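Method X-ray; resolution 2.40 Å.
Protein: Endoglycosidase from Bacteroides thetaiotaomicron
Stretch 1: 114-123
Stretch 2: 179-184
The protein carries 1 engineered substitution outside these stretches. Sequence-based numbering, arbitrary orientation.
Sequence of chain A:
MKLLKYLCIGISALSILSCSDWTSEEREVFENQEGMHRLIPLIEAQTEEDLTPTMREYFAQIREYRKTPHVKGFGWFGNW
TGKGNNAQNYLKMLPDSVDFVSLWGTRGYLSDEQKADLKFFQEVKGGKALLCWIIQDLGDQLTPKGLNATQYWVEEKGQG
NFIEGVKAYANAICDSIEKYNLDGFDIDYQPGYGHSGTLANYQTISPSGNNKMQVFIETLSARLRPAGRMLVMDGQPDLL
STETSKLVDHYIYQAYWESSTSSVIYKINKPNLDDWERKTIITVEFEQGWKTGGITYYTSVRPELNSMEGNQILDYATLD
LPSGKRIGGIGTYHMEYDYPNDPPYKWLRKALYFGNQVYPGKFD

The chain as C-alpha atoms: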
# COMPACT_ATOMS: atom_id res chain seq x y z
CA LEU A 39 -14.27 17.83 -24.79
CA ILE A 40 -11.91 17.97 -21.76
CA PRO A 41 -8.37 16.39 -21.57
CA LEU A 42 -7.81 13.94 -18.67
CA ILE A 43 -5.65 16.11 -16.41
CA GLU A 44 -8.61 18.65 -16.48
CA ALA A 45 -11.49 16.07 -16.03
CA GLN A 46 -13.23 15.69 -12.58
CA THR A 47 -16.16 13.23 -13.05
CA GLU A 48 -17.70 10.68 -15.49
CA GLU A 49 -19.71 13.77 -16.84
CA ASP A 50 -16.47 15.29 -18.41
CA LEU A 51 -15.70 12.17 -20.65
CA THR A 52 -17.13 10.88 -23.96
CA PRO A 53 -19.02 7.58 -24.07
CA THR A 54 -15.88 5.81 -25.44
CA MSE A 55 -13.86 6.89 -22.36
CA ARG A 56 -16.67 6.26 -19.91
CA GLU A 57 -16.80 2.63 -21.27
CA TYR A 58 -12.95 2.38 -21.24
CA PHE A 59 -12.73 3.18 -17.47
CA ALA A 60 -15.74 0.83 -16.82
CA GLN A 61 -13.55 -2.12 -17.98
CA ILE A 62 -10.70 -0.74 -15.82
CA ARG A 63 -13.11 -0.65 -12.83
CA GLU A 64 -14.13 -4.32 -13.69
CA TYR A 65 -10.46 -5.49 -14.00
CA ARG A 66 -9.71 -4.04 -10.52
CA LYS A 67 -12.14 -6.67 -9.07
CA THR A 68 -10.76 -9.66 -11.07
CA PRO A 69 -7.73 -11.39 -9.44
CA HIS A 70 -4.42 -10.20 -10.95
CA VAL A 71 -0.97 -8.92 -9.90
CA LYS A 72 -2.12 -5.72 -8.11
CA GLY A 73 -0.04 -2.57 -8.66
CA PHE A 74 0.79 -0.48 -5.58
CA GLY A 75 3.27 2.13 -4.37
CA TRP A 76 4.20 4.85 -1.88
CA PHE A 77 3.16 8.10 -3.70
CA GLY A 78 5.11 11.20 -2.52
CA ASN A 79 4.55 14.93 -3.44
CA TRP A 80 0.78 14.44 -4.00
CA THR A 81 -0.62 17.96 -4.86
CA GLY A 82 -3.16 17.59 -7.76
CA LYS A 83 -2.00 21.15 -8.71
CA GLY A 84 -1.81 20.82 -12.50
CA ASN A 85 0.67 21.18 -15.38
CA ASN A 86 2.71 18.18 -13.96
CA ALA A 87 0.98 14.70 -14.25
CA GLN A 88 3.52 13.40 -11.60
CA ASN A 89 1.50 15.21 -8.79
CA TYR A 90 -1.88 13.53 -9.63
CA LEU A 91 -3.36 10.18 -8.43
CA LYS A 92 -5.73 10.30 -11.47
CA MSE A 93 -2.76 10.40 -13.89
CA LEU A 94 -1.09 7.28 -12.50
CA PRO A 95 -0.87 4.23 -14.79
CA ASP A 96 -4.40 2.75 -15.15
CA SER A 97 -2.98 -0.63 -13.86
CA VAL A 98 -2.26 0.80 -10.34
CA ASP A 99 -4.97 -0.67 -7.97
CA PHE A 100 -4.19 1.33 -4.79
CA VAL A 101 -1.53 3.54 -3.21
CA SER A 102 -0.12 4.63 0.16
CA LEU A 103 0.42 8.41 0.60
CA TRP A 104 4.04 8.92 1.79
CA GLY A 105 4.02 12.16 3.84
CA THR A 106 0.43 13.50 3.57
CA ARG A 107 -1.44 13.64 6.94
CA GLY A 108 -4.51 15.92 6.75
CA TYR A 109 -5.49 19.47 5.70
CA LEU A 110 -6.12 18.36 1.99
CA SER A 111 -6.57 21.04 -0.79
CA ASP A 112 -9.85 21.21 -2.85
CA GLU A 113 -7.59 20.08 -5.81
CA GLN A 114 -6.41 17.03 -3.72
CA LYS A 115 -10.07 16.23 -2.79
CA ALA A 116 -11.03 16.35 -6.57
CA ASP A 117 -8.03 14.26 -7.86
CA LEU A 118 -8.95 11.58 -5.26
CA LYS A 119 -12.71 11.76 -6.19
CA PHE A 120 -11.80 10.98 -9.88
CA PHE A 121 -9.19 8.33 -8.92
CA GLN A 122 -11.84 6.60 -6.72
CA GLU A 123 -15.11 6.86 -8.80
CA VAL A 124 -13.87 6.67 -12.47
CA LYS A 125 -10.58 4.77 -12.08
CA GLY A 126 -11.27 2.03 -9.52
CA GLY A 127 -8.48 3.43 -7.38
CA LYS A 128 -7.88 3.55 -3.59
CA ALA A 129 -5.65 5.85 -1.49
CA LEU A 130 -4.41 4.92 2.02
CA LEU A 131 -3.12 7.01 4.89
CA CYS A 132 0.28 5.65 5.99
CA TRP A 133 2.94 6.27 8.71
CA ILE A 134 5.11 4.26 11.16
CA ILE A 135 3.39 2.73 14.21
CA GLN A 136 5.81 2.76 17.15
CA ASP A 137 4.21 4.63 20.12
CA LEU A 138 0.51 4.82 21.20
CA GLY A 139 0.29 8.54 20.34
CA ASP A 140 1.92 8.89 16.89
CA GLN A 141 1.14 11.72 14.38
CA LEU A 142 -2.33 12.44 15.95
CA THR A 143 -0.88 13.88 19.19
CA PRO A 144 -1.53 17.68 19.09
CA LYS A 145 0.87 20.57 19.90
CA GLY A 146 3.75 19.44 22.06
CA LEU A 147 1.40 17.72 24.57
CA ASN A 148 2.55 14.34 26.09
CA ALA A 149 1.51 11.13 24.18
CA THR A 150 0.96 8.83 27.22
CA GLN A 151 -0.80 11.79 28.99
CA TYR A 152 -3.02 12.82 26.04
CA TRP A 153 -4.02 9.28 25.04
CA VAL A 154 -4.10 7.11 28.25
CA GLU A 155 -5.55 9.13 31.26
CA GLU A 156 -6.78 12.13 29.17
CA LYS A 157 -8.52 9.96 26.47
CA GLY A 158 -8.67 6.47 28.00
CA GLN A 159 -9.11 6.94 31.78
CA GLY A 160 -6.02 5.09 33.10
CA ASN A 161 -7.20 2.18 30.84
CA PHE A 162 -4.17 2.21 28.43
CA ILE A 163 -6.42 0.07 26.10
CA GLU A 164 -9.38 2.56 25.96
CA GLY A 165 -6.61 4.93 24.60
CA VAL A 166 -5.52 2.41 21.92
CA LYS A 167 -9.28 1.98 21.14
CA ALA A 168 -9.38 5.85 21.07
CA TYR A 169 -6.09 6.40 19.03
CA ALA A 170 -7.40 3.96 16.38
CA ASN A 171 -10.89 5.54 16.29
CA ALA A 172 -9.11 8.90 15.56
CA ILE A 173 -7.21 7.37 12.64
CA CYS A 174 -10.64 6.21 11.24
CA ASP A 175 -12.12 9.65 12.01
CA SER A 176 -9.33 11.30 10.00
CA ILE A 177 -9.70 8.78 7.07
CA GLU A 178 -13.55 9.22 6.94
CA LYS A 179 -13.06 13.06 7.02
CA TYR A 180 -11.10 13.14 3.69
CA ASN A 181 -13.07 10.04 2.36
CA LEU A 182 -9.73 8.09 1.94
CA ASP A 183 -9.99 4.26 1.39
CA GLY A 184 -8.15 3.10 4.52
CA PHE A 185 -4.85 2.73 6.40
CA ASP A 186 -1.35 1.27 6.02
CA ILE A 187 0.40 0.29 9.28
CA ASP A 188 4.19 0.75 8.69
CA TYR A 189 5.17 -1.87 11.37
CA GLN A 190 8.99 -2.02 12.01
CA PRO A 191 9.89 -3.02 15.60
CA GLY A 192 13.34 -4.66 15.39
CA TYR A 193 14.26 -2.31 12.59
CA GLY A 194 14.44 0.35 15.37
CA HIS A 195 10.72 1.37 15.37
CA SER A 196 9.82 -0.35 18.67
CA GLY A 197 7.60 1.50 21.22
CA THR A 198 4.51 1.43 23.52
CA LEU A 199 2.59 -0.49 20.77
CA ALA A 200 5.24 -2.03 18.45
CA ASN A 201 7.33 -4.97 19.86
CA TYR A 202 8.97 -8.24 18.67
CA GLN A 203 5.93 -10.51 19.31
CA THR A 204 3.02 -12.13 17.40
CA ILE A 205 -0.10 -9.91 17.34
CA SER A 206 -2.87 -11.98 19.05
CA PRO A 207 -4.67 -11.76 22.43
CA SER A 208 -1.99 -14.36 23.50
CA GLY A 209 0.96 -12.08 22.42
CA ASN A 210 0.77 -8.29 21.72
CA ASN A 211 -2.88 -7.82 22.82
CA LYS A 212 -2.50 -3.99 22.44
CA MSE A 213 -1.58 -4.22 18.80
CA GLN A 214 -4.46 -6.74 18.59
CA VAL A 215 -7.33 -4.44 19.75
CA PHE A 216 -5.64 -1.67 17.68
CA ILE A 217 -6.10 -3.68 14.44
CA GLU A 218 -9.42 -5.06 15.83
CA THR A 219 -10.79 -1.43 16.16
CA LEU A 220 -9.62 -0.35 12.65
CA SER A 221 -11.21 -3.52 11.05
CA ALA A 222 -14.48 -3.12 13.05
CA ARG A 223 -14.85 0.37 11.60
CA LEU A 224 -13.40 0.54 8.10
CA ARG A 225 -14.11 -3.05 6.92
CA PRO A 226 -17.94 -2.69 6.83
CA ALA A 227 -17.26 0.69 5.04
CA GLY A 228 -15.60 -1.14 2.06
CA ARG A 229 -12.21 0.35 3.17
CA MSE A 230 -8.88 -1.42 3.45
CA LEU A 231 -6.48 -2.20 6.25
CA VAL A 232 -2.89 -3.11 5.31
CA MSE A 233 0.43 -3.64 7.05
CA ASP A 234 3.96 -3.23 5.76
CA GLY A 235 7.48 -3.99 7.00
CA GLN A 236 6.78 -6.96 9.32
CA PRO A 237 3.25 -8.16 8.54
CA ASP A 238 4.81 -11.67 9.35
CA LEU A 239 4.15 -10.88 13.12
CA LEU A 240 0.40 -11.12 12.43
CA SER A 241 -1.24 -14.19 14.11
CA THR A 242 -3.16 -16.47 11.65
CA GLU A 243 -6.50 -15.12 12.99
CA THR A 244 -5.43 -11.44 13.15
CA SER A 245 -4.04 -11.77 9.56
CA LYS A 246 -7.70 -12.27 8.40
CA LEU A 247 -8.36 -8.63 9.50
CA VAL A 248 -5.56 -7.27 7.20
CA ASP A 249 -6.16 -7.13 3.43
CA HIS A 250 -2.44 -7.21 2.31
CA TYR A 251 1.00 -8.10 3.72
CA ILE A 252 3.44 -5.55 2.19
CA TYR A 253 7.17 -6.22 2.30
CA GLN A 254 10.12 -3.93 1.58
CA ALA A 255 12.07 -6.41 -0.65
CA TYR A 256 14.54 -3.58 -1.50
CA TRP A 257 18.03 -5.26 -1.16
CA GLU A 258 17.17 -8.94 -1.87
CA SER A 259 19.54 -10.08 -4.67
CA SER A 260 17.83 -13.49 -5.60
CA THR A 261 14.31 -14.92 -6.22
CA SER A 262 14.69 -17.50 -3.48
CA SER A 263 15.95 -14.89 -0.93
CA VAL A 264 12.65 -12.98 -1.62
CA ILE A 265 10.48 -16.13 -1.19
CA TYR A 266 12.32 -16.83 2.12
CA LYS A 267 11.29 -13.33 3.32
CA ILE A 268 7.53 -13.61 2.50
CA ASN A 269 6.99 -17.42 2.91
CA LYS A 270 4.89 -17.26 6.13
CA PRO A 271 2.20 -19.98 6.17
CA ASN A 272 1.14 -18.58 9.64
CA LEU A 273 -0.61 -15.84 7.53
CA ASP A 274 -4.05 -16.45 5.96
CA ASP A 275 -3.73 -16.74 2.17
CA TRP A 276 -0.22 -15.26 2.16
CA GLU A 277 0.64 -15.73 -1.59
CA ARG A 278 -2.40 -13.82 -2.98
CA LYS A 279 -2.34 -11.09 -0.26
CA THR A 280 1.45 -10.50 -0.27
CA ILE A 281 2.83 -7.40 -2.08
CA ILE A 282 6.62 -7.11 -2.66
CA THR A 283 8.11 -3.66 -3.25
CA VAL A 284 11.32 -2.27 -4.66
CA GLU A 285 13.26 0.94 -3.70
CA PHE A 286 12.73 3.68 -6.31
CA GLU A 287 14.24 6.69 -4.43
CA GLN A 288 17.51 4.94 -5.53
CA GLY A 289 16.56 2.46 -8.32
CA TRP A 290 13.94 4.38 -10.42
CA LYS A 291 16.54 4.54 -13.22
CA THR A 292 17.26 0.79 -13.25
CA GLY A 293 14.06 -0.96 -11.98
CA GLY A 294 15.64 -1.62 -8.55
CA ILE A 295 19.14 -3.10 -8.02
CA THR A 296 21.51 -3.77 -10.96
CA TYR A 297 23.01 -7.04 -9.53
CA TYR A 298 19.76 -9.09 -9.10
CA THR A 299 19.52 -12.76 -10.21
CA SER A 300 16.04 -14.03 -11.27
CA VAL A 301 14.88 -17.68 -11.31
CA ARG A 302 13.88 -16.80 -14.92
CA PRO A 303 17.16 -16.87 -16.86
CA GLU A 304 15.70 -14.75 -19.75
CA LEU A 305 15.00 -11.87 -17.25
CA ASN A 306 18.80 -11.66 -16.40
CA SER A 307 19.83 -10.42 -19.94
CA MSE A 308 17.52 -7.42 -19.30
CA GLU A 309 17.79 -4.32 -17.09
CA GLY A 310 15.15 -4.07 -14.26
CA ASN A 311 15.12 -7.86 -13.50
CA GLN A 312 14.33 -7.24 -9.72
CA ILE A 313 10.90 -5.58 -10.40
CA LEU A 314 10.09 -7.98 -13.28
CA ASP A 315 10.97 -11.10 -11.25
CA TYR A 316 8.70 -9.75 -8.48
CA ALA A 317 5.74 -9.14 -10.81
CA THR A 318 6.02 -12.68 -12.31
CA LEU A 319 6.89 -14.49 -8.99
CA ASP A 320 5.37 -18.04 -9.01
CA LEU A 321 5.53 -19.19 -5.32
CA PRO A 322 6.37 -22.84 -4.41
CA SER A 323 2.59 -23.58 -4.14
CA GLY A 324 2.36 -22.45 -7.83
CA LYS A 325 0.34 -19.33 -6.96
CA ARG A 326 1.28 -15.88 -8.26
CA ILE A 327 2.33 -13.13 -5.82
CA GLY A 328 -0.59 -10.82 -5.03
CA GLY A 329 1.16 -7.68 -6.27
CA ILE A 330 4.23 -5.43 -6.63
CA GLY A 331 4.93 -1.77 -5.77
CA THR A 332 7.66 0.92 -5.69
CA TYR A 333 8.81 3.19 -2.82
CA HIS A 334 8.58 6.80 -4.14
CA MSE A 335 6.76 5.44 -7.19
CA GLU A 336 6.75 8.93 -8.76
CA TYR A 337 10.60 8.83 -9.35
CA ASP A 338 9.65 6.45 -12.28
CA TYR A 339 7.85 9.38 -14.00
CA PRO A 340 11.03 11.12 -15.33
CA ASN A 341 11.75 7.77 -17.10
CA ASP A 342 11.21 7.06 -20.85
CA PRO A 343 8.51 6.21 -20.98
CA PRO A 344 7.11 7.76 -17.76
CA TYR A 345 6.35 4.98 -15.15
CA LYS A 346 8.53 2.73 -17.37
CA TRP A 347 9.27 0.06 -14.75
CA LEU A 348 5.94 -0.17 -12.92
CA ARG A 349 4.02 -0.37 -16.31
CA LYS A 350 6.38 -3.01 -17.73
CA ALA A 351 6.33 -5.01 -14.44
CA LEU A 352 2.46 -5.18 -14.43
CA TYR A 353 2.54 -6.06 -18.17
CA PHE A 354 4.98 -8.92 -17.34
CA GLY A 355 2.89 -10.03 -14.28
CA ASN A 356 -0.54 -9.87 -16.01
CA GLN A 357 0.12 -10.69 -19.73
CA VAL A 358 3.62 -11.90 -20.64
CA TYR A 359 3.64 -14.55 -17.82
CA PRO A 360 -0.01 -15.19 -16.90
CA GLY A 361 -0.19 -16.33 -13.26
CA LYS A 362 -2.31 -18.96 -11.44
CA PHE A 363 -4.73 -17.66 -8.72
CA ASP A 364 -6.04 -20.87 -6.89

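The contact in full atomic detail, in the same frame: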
# COMPACT_ATOMS: atom_id res chain seq x y z
N GLN A 114 -6.65 18.39 -4.26
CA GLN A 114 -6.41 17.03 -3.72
C GLN A 114 -7.75 16.30 -3.63
O GLN A 114 -7.85 15.18 -4.17
CB GLN A 114 -5.73 17.08 -2.35
CG GLN A 114 -4.22 16.93 -2.42
CD GLN A 114 -3.51 17.50 -1.22
OE1 GLN A 114 -4.08 18.23 -0.40
NE2 GLN A 114 -2.23 17.16 -1.10
N LYS A 115 -8.74 16.89 -2.98
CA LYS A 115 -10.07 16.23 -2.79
C LYS A 115 -10.61 15.76 -4.14
O LYS A 115 -11.15 14.62 -4.17
CB LYS A 115 -11.02 17.17 -2.04
CG LYS A 115 -10.63 17.41 -0.58
CD LYS A 115 -11.66 18.22 0.21
CE LYS A 115 -11.02 19.29 1.05
NZ LYS A 115 -12.04 19.97 1.88
N ALA A 116 -10.44 16.56 -5.22
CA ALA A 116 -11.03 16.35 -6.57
C ALA A 116 -10.30 15.26 -7.36
O ALA A 116 -10.98 14.52 -8.11
CB ALA A 116 -11.02 17.63 -7.36
N ASP A 117 -8.96 15.26 -7.28
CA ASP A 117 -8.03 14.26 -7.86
C ASP A 117 -8.47 12.90 -7.33
O ASP A 117 -8.85 12.02 -8.12
CB ASP A 117 -6.58 14.58 -7.47
CG ASP A 117 -5.53 13.70 -8.19
OD1 ASP A 117 -5.89 13.09 -9.22
OD2 ASP A 117 -4.35 13.61 -7.70
N LEU A 118 -8.49 12.77 -6.00
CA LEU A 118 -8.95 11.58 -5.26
C LEU A 118 -10.36 11.18 -5.72
O LEU A 118 -10.56 9.98 -5.94
CB LEU A 118 -8.92 11.91 -3.77
CG LEU A 118 -9.38 10.78 -2.86
CD1 LEU A 118 -8.43 9.60 -2.97
CD2 LEU A 118 -9.51 11.24 -1.42
N LYS A 119 -11.30 12.12 -5.86
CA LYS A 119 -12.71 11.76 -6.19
C LYS A 119 -12.70 11.03 -7.54
O LYS A 119 -13.43 10.01 -7.68
CB LYS A 119 -13.64 12.98 -6.15
CG LYS A 119 -15.09 12.72 -6.58
CD LYS A 119 -16.15 13.58 -5.89
CE LYS A 119 -16.30 13.21 -4.42
NZ LYS A 119 -17.01 14.26 -3.63
N PHE A 120 -11.87 11.49 -8.48
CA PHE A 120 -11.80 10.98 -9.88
C PHE A 120 -11.14 9.60 -9.84
O PHE A 120 -11.70 8.59 -10.33
CB PHE A 120 -11.06 11.97 -10.79
CG PHE A 120 -11.06 11.55 -12.22
CD1 PHE A 120 -10.14 10.65 -12.70
CD2 PHE A 120 -12.06 11.97 -13.08
CE1 PHE A 120 -10.19 10.22 -14.01
CE2 PHE A 120 -12.10 11.54 -14.39
CZ PHE A 120 -11.16 10.66 -14.86
N PHE A 121 -9.96 9.56 -9.23
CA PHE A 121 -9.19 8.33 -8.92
C PHE A 121 -10.09 7.24 -8.33
O PHE A 121 -9.95 6.09 -8.73
CB PHE A 121 -8.07 8.63 -7.93
CG PHE A 121 -7.12 7.49 -7.73
CD1 PHE A 121 -6.41 6.96 -8.78
CD2 PHE A 121 -6.91 6.94 -6.48
CE1 PHE A 121 -5.50 5.94 -8.59
CE2 PHE A 121 -6.01 5.91 -6.29
CZ PHE A 121 -5.29 5.42 -7.35
N GLN A 122 -10.97 7.58 -7.40
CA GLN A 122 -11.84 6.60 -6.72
C GLN A 122 -12.99 6.18 -7.64
O GLN A 122 -13.13 5.01 -7.80
CB GLN A 122 -12.39 7.15 -5.41
CG GLN A 122 -11.35 7.29 -4.32
CD GLN A 122 -11.90 8.12 -3.19
OE1 GLN A 122 -12.89 8.85 -3.35
NE2 GLN A 122 -11.25 8.01 -2.04
N GLU A 123 -13.78 7.12 -8.17
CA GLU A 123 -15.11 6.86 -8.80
C GLU A 123 -15.01 6.42 -10.27
O GLU A 123 -15.92 5.71 -10.76
CB GLU A 123 -15.93 8.15 -8.76
CG GLU A 123 -16.56 8.44 -7.41
CD GLU A 123 -17.72 9.44 -7.44
OE1 GLU A 123 -18.41 9.58 -6.41
OE2 GLU A 123 -17.93 10.08 -8.50
N LYS A 179 -12.99 11.59 7.18
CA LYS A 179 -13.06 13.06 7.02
C LYS A 179 -12.62 13.47 5.61
O LYS A 179 -13.14 14.45 5.11
CB LYS A 179 -12.15 13.75 8.05
CG LYS A 179 -11.71 15.15 7.66
CD LYS A 179 -10.95 15.90 8.73
CE LYS A 179 -11.02 17.39 8.51
NZ LYS A 179 -10.82 18.11 9.79
N TYR A 180 -11.66 12.78 5.01
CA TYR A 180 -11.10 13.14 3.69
C TYR A 180 -11.54 12.07 2.67
O TYR A 180 -11.03 12.06 1.56
CB TYR A 180 -9.60 13.39 3.85
CG TYR A 180 -9.27 14.70 4.53
CD1 TYR A 180 -9.58 15.93 3.93
CD2 TYR A 180 -8.63 14.73 5.76
CE1 TYR A 180 -9.27 17.14 4.52
CE2 TYR A 180 -8.32 15.94 6.38
CZ TYR A 180 -8.64 17.15 5.76
OH TYR A 180 -8.35 18.34 6.37
N ASN A 181 -12.52 11.24 3.07
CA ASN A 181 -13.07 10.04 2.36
C ASN A 181 -11.96 9.15 1.75
O ASN A 181 -12.23 8.49 0.71
CB ASN A 181 -14.17 10.44 1.37
CG ASN A 181 -14.71 9.27 0.58
OD1 ASN A 181 -15.18 8.29 1.14
ND2 ASN A 181 -14.60 9.33 -0.74
N LEU A 182 -10.80 9.02 2.40
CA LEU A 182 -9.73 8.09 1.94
C LEU A 182 -10.18 6.62 2.10
O LEU A 182 -11.23 6.38 2.74
CB LEU A 182 -8.46 8.41 2.72
CG LEU A 182 -7.79 9.75 2.35
CD1 LEU A 182 -6.93 10.31 3.47
CD2 LEU A 182 -6.95 9.59 1.09
N ASP A 183 -9.47 5.66 1.51
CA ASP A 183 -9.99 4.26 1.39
C ASP A 183 -9.32 3.34 2.41
O ASP A 183 -9.62 2.15 2.37
CB ASP A 183 -9.84 3.70 -0.03
CG ASP A 183 -10.14 4.72 -1.10
OD1 ASP A 183 -9.21 5.51 -1.44
OD2 ASP A 183 -11.31 4.77 -1.56
N GLY A 184 -8.49 3.86 3.31
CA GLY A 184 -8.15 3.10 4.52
C GLY A 184 -6.79 3.45 5.08
O GLY A 184 -6.39 4.63 5.01

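What holds the helix to the loop most firmly? The amide of Gln122 does: its NE2 donates a hydrogen bond to the backbone O of Asn181 at 3.0 Å. The same nitrogen makes a weak hydrogen bond to Asp183 OD1, 3.3 Å from Gln122 NE2, so one amide group bridges a main-chain carbonyl and a carboxylate two residues further on. With chi1 m and chi2 t, the Gln122 side chain extends far enough to place NE2 between them.

Does the other end of that amide add a second bond to Asn181? It comes close, with Gln122 OE1 3.2 Å from Asn181 ND2, but the angle is too poor for a hydrogen bond.

Where does the apolar packing lie? One helical turn before Gln122, Leu118 also points its CA-to-CB bond toward the loop. Its CD2 meets Leu182 CD2 at 3.9 Å, and Leu118 CD2 also lies 3.4 Å from the backbone O of Tyr180. The CA-to-CB bond of Leu182 points away, yet the end of its side chain comes nearer and reaches the methyl.

How does the contact finish at its outer edge? Lys115 CE approaches Tyr180 CE1 at 4.4 Å, near the plane of the ring and at its edge, a loose contact through the aliphatic part of the lysine.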